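Long-range contacts in protein argonaute (Aquifex aeolicus, PDB 1YVU), which uses short single-stranded DNA guides to bind complementary target RNA and cleaves it at a fixed distance from the guide's 5' end: residues A[20-25]-A[83-88]; A[160-165]-A[256-261]; A[550-555]-A[589-594]. All coordinates share one frame; numbering follows the deposited sequence.

The three contacts lie in separate parts of the protein, with nearest atoms at least about 26 Å apart, and share no helix or strand. Interaction 1, in the N-terminal domain, lies furthest out, its centre about 39 Å from that of the chain: one short antiparallel pairing, buried on a phenylalanine side and edged by exposed glutamates. Interaction 2, about 16 Å from the chain's centre, brings linker L1 against the last PAZ strand and the chain just after it, with prolines, aliphatic groups and a single backbone hydrogen bond. Interaction 3, in the PIWI domain, is the buried one; a helix meets a helix end and strand through aromatic and leucine side chains, with no hydrogen bond across.

Interaction 1: A[20-25]-A[83-88]; sequences TFTVFK and VGEEEF
F21 and F88 form the tight end of this antiparallel strand pairing in the N-terminal domain. F88 CB sits over the centre of the F21 ring, a CH-pi contact 4.1 Å from the centroid. The two side chains run side by side and point the same way, with ring planes only 7° apart but slid so far that they barely overlap. F88 CG, anti to its backbone N (chi1 179°), leads that ring off alongside F21, with CB as the atom over the face. Backbone bonds fix the register here: E86 N donates to F21 O at 3.2 Å, and F21 N returns a weak, 3.4 Å bond to E86 O. V23 packs the same side of the contact, CG2 lying 3.9 Å from E86 CB.

The solvent side is looser. T20 CG2 touches the aliphatic CG of E85 at 4.0 Å, and T20 OG1 lies 3.0 Å from E87 OE2, within hydrogen-bonding distance of this exposed carboxylate. Toward V83 and G84 the pairing fades: V23 O and V83 O are both acceptors and cannot bond to each other, and no further hydrogen bond joins the segments.

Strand 56-59 backs the contact, pairing through C59 with T22 and through F57 with F24, while W58 touches F21 and E86, and F91 meets F88 edge-to-face.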
loop_
_atom_site.group_PDB
_atom_site.type_symbol
_atom_site.label_atom_id
_atom_site.label_comp_id
_atom_site.label_asym_id
_atom_site.label_seq_id
_atom_site.Cartn_x
_atom_site.Cartn_y
_atom_site.Cartn_z
ATOM N N THR A 20 17.762 7.770 -35.477
ATOM C CA THR A 20 17.718 6.435 -36.093
ATOM C C THR A 20 17.606 5.320 -35.046
ATOM O O THR A 20 18.409 5.242 -34.099
ATOM C CB THR A 20 18.940 6.160 -37.020
ATOM O OG1 THR A 20 19.297 7.356 -37.733
ATOM C CG2 THR A 20 18.584 5.077 -38.040
ATOM N N PHE A 21 16.550 4.512 -35.221
ATOM C CA PHE A 21 16.162 3.372 -34.362
ATOM C C PHE A 21 15.982 2.041 -35.115
ATOM O O PHE A 21 15.303 1.994 -36.150
ATOM C CB PHE A 21 14.808 3.657 -33.667
ATOM C CG PHE A 21 14.901 4.451 -32.401
ATOM C CD1 PHE A 21 15.684 5.626 -32.316
ATOM C CD2 PHE A 21 14.152 4.062 -31.292
ATOM C CE1 PHE A 21 15.717 6.415 -31.147
ATOM C CE2 PHE A 21 14.170 4.837 -30.101
ATOM C CZ PHE A 21 14.955 6.022 -30.032
ATOM N N THR A 22 16.489 0.959 -34.518
ATOM C CA THR A 22 16.368 -0.386 -35.070
ATOM C C THR A 22 15.142 -1.136 -34.487
ATOM O O THR A 22 15.017 -1.322 -33.272
ATOM C CB THR A 22 17.667 -1.190 -34.838
ATOM O OG1 THR A 22 18.780 -0.419 -35.300
ATOM C CG2 THR A 22 17.646 -2.509 -35.608
ATOM N N VAL A 23 14.239 -1.541 -35.377
ATOM C CA VAL A 23 13.019 -2.257 -35.000
ATOM C C VAL A 23 13.239 -3.774 -35.011
ATOM O O VAL A 23 14.005 -4.311 -35.822
ATOM C CB VAL A 23 11.820 -1.902 -35.946
ATOM C CG1 VAL A 23 10.509 -2.407 -35.375
ATOM C CG2 VAL A 23 11.737 -0.403 -36.173
ATOM N N PHE A 24 12.585 -4.435 -34.052
ATOM C CA PHE A 24 12.617 -5.883 -33.861
ATOM C C PHE A 24 11.199 -6.400 -33.578
ATOM O O PHE A 24 10.566 -5.938 -32.637
ATOM C CB PHE A 24 13.571 -6.285 -32.716
ATOM C CG PHE A 24 15.038 -6.149 -33.053
ATOM C CD1 PHE A 24 15.795 -5.093 -32.534
ATOM C CD2 PHE A 24 15.657 -7.040 -33.952
ATOM C CE1 PHE A 24 17.164 -4.917 -32.913
ATOM C CE2 PHE A 24 17.028 -6.872 -34.342
ATOM C CZ PHE A 24 17.771 -5.808 -33.823
ATOM N N LYS A 25 10.680 -7.273 -34.428
ATOM C CA LYS A 25 9.347 -7.854 -34.204
ATOM C C LYS A 25 9.531 -9.384 -34.118
ATOM O O LYS A 25 10.379 -9.935 -34.857
ATOM C CB LYS A 25 8.376 -7.477 -35.338
ATOM C CG LYS A 25 6.896 -7.455 -34.915
ATOM C CD LYS A 25 5.954 -7.766 -36.083
ATOM C CE LYS A 25 4.494 -7.711 -35.657
ATOM N NZ LYS A 25 3.584 -8.147 -36.744
ATOM N N VAL A 83 14.010 -7.923 -38.333
ATOM C CA VAL A 83 13.630 -6.637 -39.010
ATOM C C VAL A 83 14.683 -5.532 -38.845
ATOM O O VAL A 83 15.655 -5.691 -38.088
ATOM C CB VAL A 83 12.159 -6.060 -38.661
ATOM C CG1 VAL A 83 11.735 -4.898 -39.632
ATOM C CG2 VAL A 83 11.099 -7.161 -38.743
ATOM N N GLY A 84 14.494 -4.457 -39.620
ATOM C CA GLY A 84 15.369 -3.297 -39.602
ATOM C C GLY A 84 14.639 -1.966 -39.419
ATOM O O GLY A 84 13.415 -1.923 -39.271
ATOM N N GLU A 85 15.433 -0.898 -39.517
ATOM C CA GLU A 85 15.105 0.536 -39.361
ATOM C C GLU A 85 13.783 1.265 -39.633
ATOM O O GLU A 85 12.974 0.878 -40.482
ATOM C CB GLU A 85 16.214 1.365 -40.012
ATOM C CG GLU A 85 17.492 1.394 -39.209
ATOM C CD GLU A 85 18.734 1.403 -40.070
ATOM O OE1 GLU A 85 18.818 2.247 -40.996
ATOM O OE2 GLU A 85 19.629 0.559 -39.808
ATOM N N GLU A 86 13.653 2.385 -38.905
ATOM C CA GLU A 86 12.549 3.360 -38.926
ATOM C C GLU A 86 12.982 4.550 -38.037
ATOM O O GLU A 86 13.714 4.370 -37.067
ATOM C CB GLU A 86 11.223 2.764 -38.423
ATOM C CG GLU A 86 10.187 2.504 -39.527
ATOM C CD GLU A 86 8.768 2.382 -38.986
ATOM O OE1 GLU A 86 8.105 3.436 -38.884
ATOM O OE2 GLU A 86 8.312 1.253 -38.664
ATOM N N GLU A 87 12.565 5.761 -38.409
ATOM C CA GLU A 87 12.914 6.989 -37.691
ATOM C C GLU A 87 11.819 7.462 -36.744
ATOM O O GLU A 87 10.665 7.675 -37.138
ATOM C CB GLU A 87 13.297 8.098 -38.672
ATOM C CG GLU A 87 14.440 7.728 -39.629
ATOM C CD GLU A 87 15.627 8.669 -39.535
ATOM O OE1 GLU A 87 15.494 9.851 -39.937
ATOM O OE2 GLU A 87 16.699 8.219 -39.077
ATOM N N PHE A 88 12.240 7.673 -35.498
ATOM C CA PHE A 88 11.427 8.079 -34.337
ATOM C C PHE A 88 10.803 9.492 -34.298
ATOM O O PHE A 88 11.508 10.502 -34.317
ATOM C CB PHE A 88 12.300 7.820 -33.090
ATOM C CG PHE A 88 11.670 8.200 -31.777
ATOM C CD1 PHE A 88 10.680 7.395 -31.192
ATOM C CD2 PHE A 88 12.116 9.341 -31.085
ATOM C CE1 PHE A 88 10.145 7.725 -29.933
ATOM C CE2 PHE A 88 11.582 9.681 -29.826
ATOM C CZ PHE A 88 10.602 8.871 -29.252
#

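Interaction 2: A[160-165]-A[256-261]; sequences KFRIQP and KPVLTY
P165, L259 and I163 bury the most surface where the end of the long L1 strand 153-165 meets the last PAZ strand, 255-257, and the chain just beyond it. P165 and L259 reach toward each other tip to tip, P165 CG 3.9 Å from L259 CD1. The next ring atom, CD, lies 4.1 Å from P257 CB. I163 crosses L259 at about a right angle: its CG2, anti to the backbone N, packs 4.1 Å from L259 CB, while CB and CD1 lie against the carbonyl oxygen L259 O.

Between these groups runs the sole hydrogen bond of the contact, L259 N to I163 O at 3.0 Å, nearly straight at the hydrogen (171°). V258 CA adds a CA-H...O contact to the same oxygen. Around this centre, R162 bends so that CD touches V258 CG1 at 3.7 Å, while its guanidinium makes a salt bridge with E140. The aliphatic chain of K256 crosses Q164 and passes P165 O.

P257 O is met by carbon: Q164 CA makes a CA-H...O contact with it, and Q164 CG and P165 CD lie close by; P165, lacking an N-H, cannot donate a backbone bond. The chemistry implies a junction between linker L1 and PAZ that rests on apolar fit and CH...O contacts around one conventional bond, with no ion pair across it.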
loop_
_atom_site.group_PDB
_atom_site.type_symbol
_atom_site.label_atom_id
_atom_site.label_comp_id
_atom_site.label_asym_id
_atom_site.label_seq_id
_atom_site.Cartn_x
_atom_site.Cartn_y
_atom_site.Cartn_z
ATOM N N LYS A 160 13.680 6.951 -1.540
ATOM C CA LYS A 160 13.228 6.297 -0.325
ATOM C C LYS A 160 14.397 5.520 0.285
ATOM O O LYS A 160 15.449 5.426 -0.339
ATOM C CB LYS A 160 11.995 5.435 -0.638
ATOM C CG LYS A 160 10.767 6.306 -1.009
ATOM C CD LYS A 160 9.540 5.554 -1.530
ATOM C CE LYS A 160 8.444 6.565 -1.917
ATOM N NZ LYS A 160 7.173 5.949 -2.374
ATOM N N PHE A 161 14.267 5.085 1.540
ATOM C CA PHE A 161 15.331 4.324 2.217
ATOM C C PHE A 161 14.918 2.922 2.584
ATOM O O PHE A 161 14.043 2.712 3.415
ATOM C CB PHE A 161 15.856 5.042 3.465
ATOM C CG PHE A 161 16.648 6.277 3.164
ATOM C CD1 PHE A 161 16.024 7.538 3.157
ATOM C CD2 PHE A 161 18.012 6.191 2.823
ATOM C CE1 PHE A 161 16.744 8.700 2.802
ATOM C CE2 PHE A 161 18.745 7.353 2.466
ATOM C CZ PHE A 161 18.105 8.610 2.453
ATOM N N ARG A 162 15.584 1.968 1.954
ATOM C CA ARG A 162 15.342 0.548 2.144
ATOM C C ARG A 162 16.149 0.108 3.351
ATOM O O ARG A 162 17.370 0.269 3.371
ATOM C CB ARG A 162 15.781 -0.217 0.875
ATOM C CG ARG A 162 15.333 -1.654 0.800
ATOM C CD ARG A 162 13.831 -1.760 0.700
ATOM N NE ARG A 162 13.322 -1.745 -0.672
ATOM C CZ ARG A 162 12.028 -1.685 -0.999
ATOM N NH1 ARG A 162 11.083 -1.620 -0.058
ATOM N NH2 ARG A 162 11.673 -1.743 -2.282
ATOM N N ILE A 163 15.454 -0.385 4.375
ATOM C CA ILE A 163 16.109 -0.838 5.611
ATOM C C ILE A 163 16.568 -2.271 5.397
ATOM O O ILE A 163 15.763 -3.163 5.154
ATOM C CB ILE A 163 15.165 -0.735 6.859
ATOM C CG1 ILE A 163 14.417 0.614 6.876
ATOM C CG2 ILE A 163 15.987 -0.842 8.142
ATOM C CD1 ILE A 163 13.266 0.704 7.887
ATOM N N GLN A 164 17.878 -2.477 5.446
ATOM C CA GLN A 164 18.456 -3.787 5.204
ATOM C C GLN A 164 19.616 -4.102 6.134
ATOM O O GLN A 164 20.350 -3.192 6.490
ATOM C CB GLN A 164 18.965 -3.852 3.753
ATOM C CG GLN A 164 17.914 -4.241 2.716
ATOM C CD GLN A 164 18.440 -4.247 1.310
ATOM O OE1 GLN A 164 19.635 -4.366 1.067
ATOM N NE2 GLN A 164 17.538 -4.128 0.363
ATOM N N PRO A 165 19.765 -5.378 6.579
ATOM C CA PRO A 165 20.865 -5.795 7.467
ATOM C C PRO A 165 22.143 -6.034 6.656
ATOM O O PRO A 165 22.079 -6.319 5.458
ATOM C CB PRO A 165 20.366 -7.123 8.051
ATOM C CG PRO A 165 18.901 -7.050 7.911
ATOM C CD PRO A 165 18.748 -6.448 6.553
ATOM N N LYS A 256 19.037 -10.151 0.676
ATOM C CA LYS A 256 19.156 -9.330 1.858
ATOM C C LYS A 256 17.723 -9.040 2.305
ATOM O O LYS A 256 16.864 -8.811 1.461
ATOM C CB LYS A 256 19.908 -8.033 1.532
ATOM C CG LYS A 256 21.409 -8.025 1.917
ATOM C CD LYS A 256 22.005 -6.607 1.707
ATOM C CE LYS A 256 23.376 -6.371 2.370
ATOM N NZ LYS A 256 23.651 -4.896 2.597
ATOM N N PRO A 257 17.417 -9.205 3.610
ATOM C CA PRO A 257 16.078 -8.942 4.161
ATOM C C PRO A 257 15.718 -7.487 4.152
ATOM O O PRO A 257 16.586 -6.629 4.196
ATOM C CB PRO A 257 16.188 -9.438 5.592
ATOM C CG PRO A 257 17.115 -10.586 5.443
ATOM C CD PRO A 257 18.190 -10.028 4.560
ATOM N N VAL A 258 14.422 -7.226 4.060
ATOM C CA VAL A 258 13.885 -5.866 4.052
ATOM C C VAL A 258 13.069 -5.699 5.364
ATOM O O VAL A 258 12.144 -6.484 5.629
ATOM C CB VAL A 258 13.050 -5.640 2.752
ATOM C CG1 VAL A 258 12.307 -4.330 2.805
ATOM C CG2 VAL A 258 13.966 -5.637 1.528
ATOM N N LEU A 259 13.449 -4.705 6.181
ATOM C CA LEU A 259 12.827 -4.455 7.492
ATOM C C LEU A 259 11.925 -3.233 7.603
ATOM O O LEU A 259 12.169 -2.229 6.929
ATOM C CB LEU A 259 13.917 -4.317 8.558
ATOM C CG LEU A 259 15.127 -5.258 8.550
ATOM C CD1 LEU A 259 16.152 -4.777 9.570
ATOM C CD2 LEU A 259 14.691 -6.706 8.823
ATOM N N THR A 260 10.912 -3.339 8.482
ATOM C CA THR A 260 9.917 -2.273 8.815
ATOM C C THR A 260 9.778 -2.251 10.359
ATOM O O THR A 260 10.429 -3.060 11.029
ATOM C CB THR A 260 8.488 -2.507 8.144
ATOM O OG1 THR A 260 8.644 -2.712 6.736
ATOM C CG2 THR A 260 7.546 -1.279 8.332
ATOM N N TYR A 261 8.896 -1.372 10.877
ATOM C CA TYR A 261 8.565 -1.094 12.305
ATOM C C TYR A 261 9.217 0.213 12.743
ATOM O O TYR A 261 8.754 1.297 12.411
ATOM C CB TYR A 261 8.985 -2.185 13.321
ATOM C CG TYR A 261 8.076 -3.394 13.463
ATOM C CD1 TYR A 261 8.628 -4.667 13.712
ATOM C CD2 TYR A 261 6.661 -3.276 13.418
ATOM C CE1 TYR A 261 7.787 -5.811 13.928
ATOM C CE2 TYR A 261 5.805 -4.408 13.629
ATOM C CZ TYR A 261 6.377 -5.673 13.885
ATOM O OH TYR A 261 5.576 -6.778 14.141
#

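Interaction 3: A[550-555]-A[589-594]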
loop_
_atom_site.group_PDB
_atom_site.type_symbol
_atom_site.label_atom_id
_atom_site.label_comp_id
_atom_site.label_asym_id
_atom_site.label_seq_id
_atom_site.Cartn_x
_atom_site.Cartn_y
_atom_site.Cartn_z
ATOM N N ASP A 550 -21.289 -11.778 -5.209
ATOM C CA ASP A 550 -21.745 -11.846 -3.825
ATOM C C ASP A 550 -21.989 -10.427 -3.373
ATOM O O ASP A 550 -23.065 -10.135 -2.827
ATOM C CB ASP A 550 -20.723 -12.509 -2.914
ATOM C CG ASP A 550 -20.812 -14.021 -2.942
ATOM O OD1 ASP A 550 -21.372 -14.616 -2.008
ATOM O OD2 ASP A 550 -20.295 -14.623 -3.892
ATOM N N VAL A 551 -21.051 -9.536 -3.713
ATOM C CA VAL A 551 -21.161 -8.104 -3.411
ATOM C C VAL A 551 -22.455 -7.526 -4.035
ATOM O O VAL A 551 -23.228 -6.800 -3.390
ATOM C CB VAL A 551 -19.933 -7.387 -3.967
ATOM C CG1 VAL A 551 -20.124 -5.844 -4.079
ATOM C CG2 VAL A 551 -18.757 -7.724 -3.096
ATOM N N PHE A 552 -22.731 -7.965 -5.259
ATOM C CA PHE A 552 -23.910 -7.540 -5.982
ATOM C C PHE A 552 -25.200 -8.110 -5.446
ATOM O O PHE A 552 -26.155 -7.362 -5.287
ATOM C CB PHE A 552 -23.737 -7.850 -7.445
ATOM C CG PHE A 552 -23.011 -6.778 -8.182
ATOM C CD1 PHE A 552 -21.606 -6.760 -8.233
ATOM C CD2 PHE A 552 -23.733 -5.755 -8.805
ATOM C CE1 PHE A 552 -20.927 -5.736 -8.899
ATOM C CE2 PHE A 552 -23.079 -4.713 -9.481
ATOM C CZ PHE A 552 -21.668 -4.698 -9.535
ATOM N N SER A 553 -25.202 -9.405 -5.089
ATOM C CA SER A 553 -26.397 -10.027 -4.507
ATOM C C SER A 553 -26.689 -9.439 -3.132
ATOM O O SER A 553 -27.847 -9.325 -2.759
ATOM C CB SER A 553 -26.321 -11.555 -4.455
ATOM O OG SER A 553 -25.316 -12.017 -3.581
ATOM N N LEU A 554 -25.651 -8.983 -2.428
ATOM C CA LEU A 554 -25.840 -8.336 -1.129
ATOM C C LEU A 554 -26.509 -6.971 -1.337
ATOM O O LEU A 554 -27.403 -6.621 -0.573
ATOM C CB LEU A 554 -24.523 -8.152 -0.354
ATOM C CG LEU A 554 -24.648 -7.517 1.057
ATOM C CD1 LEU A 554 -25.604 -8.295 1.955
ATOM C CD2 LEU A 554 -23.302 -7.387 1.734
ATOM N N LEU A 555 -26.128 -6.239 -2.394
ATOM C CA LEU A 555 -26.730 -4.929 -2.670
ATOM C C LEU A 555 -28.192 -5.116 -2.996
ATOM O O LEU A 555 -29.037 -4.358 -2.530
ATOM C CB LEU A 555 -26.022 -4.202 -3.812
ATOM C CG LEU A 555 -24.673 -3.576 -3.419
ATOM C CD1 LEU A 555 -23.837 -3.300 -4.635
ATOM C CD2 LEU A 555 -24.874 -2.300 -2.629
ATOM N N TYR A 589 -27.651 -6.463 -13.025
ATOM C CA TYR A 589 -28.563 -5.940 -11.993
ATOM C C TYR A 589 -29.099 -4.563 -12.327
ATOM O O TYR A 589 -29.869 -3.976 -11.545
ATOM C CB TYR A 589 -27.874 -5.853 -10.638
ATOM C CG TYR A 589 -27.573 -7.161 -9.972
ATOM C CD1 TYR A 589 -26.459 -7.914 -10.361
ATOM C CD2 TYR A 589 -28.363 -7.642 -8.911
ATOM C CE1 TYR A 589 -26.122 -9.129 -9.710
ATOM C CE2 TYR A 589 -28.030 -8.858 -8.244
ATOM C CZ TYR A 589 -26.902 -9.592 -8.654
ATOM O OH TYR A 589 -26.520 -10.759 -8.032
ATOM N N GLY A 590 -28.617 -4.034 -13.450
ATOM C CA GLY A 590 -29.025 -2.734 -13.948
ATOM C C GLY A 590 -28.592 -1.568 -13.089
ATOM O O GLY A 590 -29.413 -0.702 -12.820
ATOM N N TYR A 591 -27.340 -1.573 -12.617
ATOM C CA TYR A 591 -26.790 -0.475 -11.786
ATOM C C TYR A 591 -25.867 0.484 -12.582
ATOM O O TYR A 591 -25.238 0.068 -13.568
ATOM C CB TYR A 591 -25.969 -1.018 -10.580
ATOM C CG TYR A 591 -26.707 -1.830 -9.529
ATOM C CD1 TYR A 591 -28.038 -1.520 -9.156
ATOM C CD2 TYR A 591 -26.074 -2.941 -8.911
ATOM C CE1 TYR A 591 -28.739 -2.308 -8.195
ATOM C CE2 TYR A 591 -26.759 -3.753 -7.936
ATOM C CZ TYR A 591 -28.096 -3.427 -7.590
ATOM O OH TYR A 591 -28.808 -4.225 -6.705
ATOM N N SER A 592 -25.813 1.756 -12.159
ATOM C CA SER A 592 -24.910 2.748 -12.769
ATOM C C SER A 592 -23.610 2.716 -11.913
ATOM O O SER A 592 -23.565 3.181 -10.765
ATOM C CB SER A 592 -25.549 4.153 -12.837
ATOM O OG SER A 592 -24.725 5.075 -13.546
ATOM N N LEU A 593 -22.596 2.061 -12.474
ATOM C CA LEU A 593 -21.308 1.878 -11.845
ATOM C C LEU A 593 -20.253 2.938 -12.058
ATOM O O LEU A 593 -20.121 3.505 -13.149
ATOM C CB LEU A 593 -20.715 0.561 -12.285
ATOM C CG LEU A 593 -20.672 -0.578 -11.268
ATOM C CD1 LEU A 593 -22.051 -1.013 -10.827
ATOM C CD2 LEU A 593 -19.980 -1.730 -11.939
ATOM N N GLU A 594 -19.508 3.181 -10.977
ATOM C CA GLU A 594 -18.378 4.103 -10.905
ATOM C C GLU A 594 -17.310 3.290 -10.177
ATOM O O GLU A 594 -17.524 2.845 -9.039
ATOM C CB GLU A 594 -18.686 5.339 -10.060
ATOM C CG GLU A 594 -19.920 6.142 -10.414
ATOM C CD GLU A 594 -19.758 7.094 -11.598
ATOM O OE1 GLU A 594 -18.689 7.743 -11.740
ATOM O OE2 GLU A 594 -20.744 7.231 -12.361
#
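F552, Y589 and Y591 form an aromatic cluster in the RNase H fold of the PIWI domain, where helix 542-557 packs against the end of helix 576-589 and the start of strand 592-599. F552 is the common partner. Its CB meets Y589 CE1 at 3.5 Å, the two rings lying obliquely with planes at 34°. Y589 CG, anti to its carbonyl carbon (chi1 -70°), heads that ring toward F552. Against Y591, F552 makes a rim-to-rim contact, its CE2 in the plane of the tyrosine ring and 3.5 Å from CD2. Its tip, CZ, faces L593 CD1 at 3.9 Å. Y589 also carries its OH to S553 CB (3.7 Å), and L555 CB packs near Y591 CE2.

An alanine at Y589 would probably open a gap beside F552 CB and take the hydroxyl away from S553 CB.

Further out, G590, with positive phi, is the C-prime residue of a Schellman motif that ends helix 576-589; the tyrosines on either side of it both direct their side chains at helix 542-557. Y589 CB lies 3.6 Å above the Y591 ring plane. I566 of strand 565-570 touches both L555 and Y591, and Y591 OH hydrogen-bonds to F560 O.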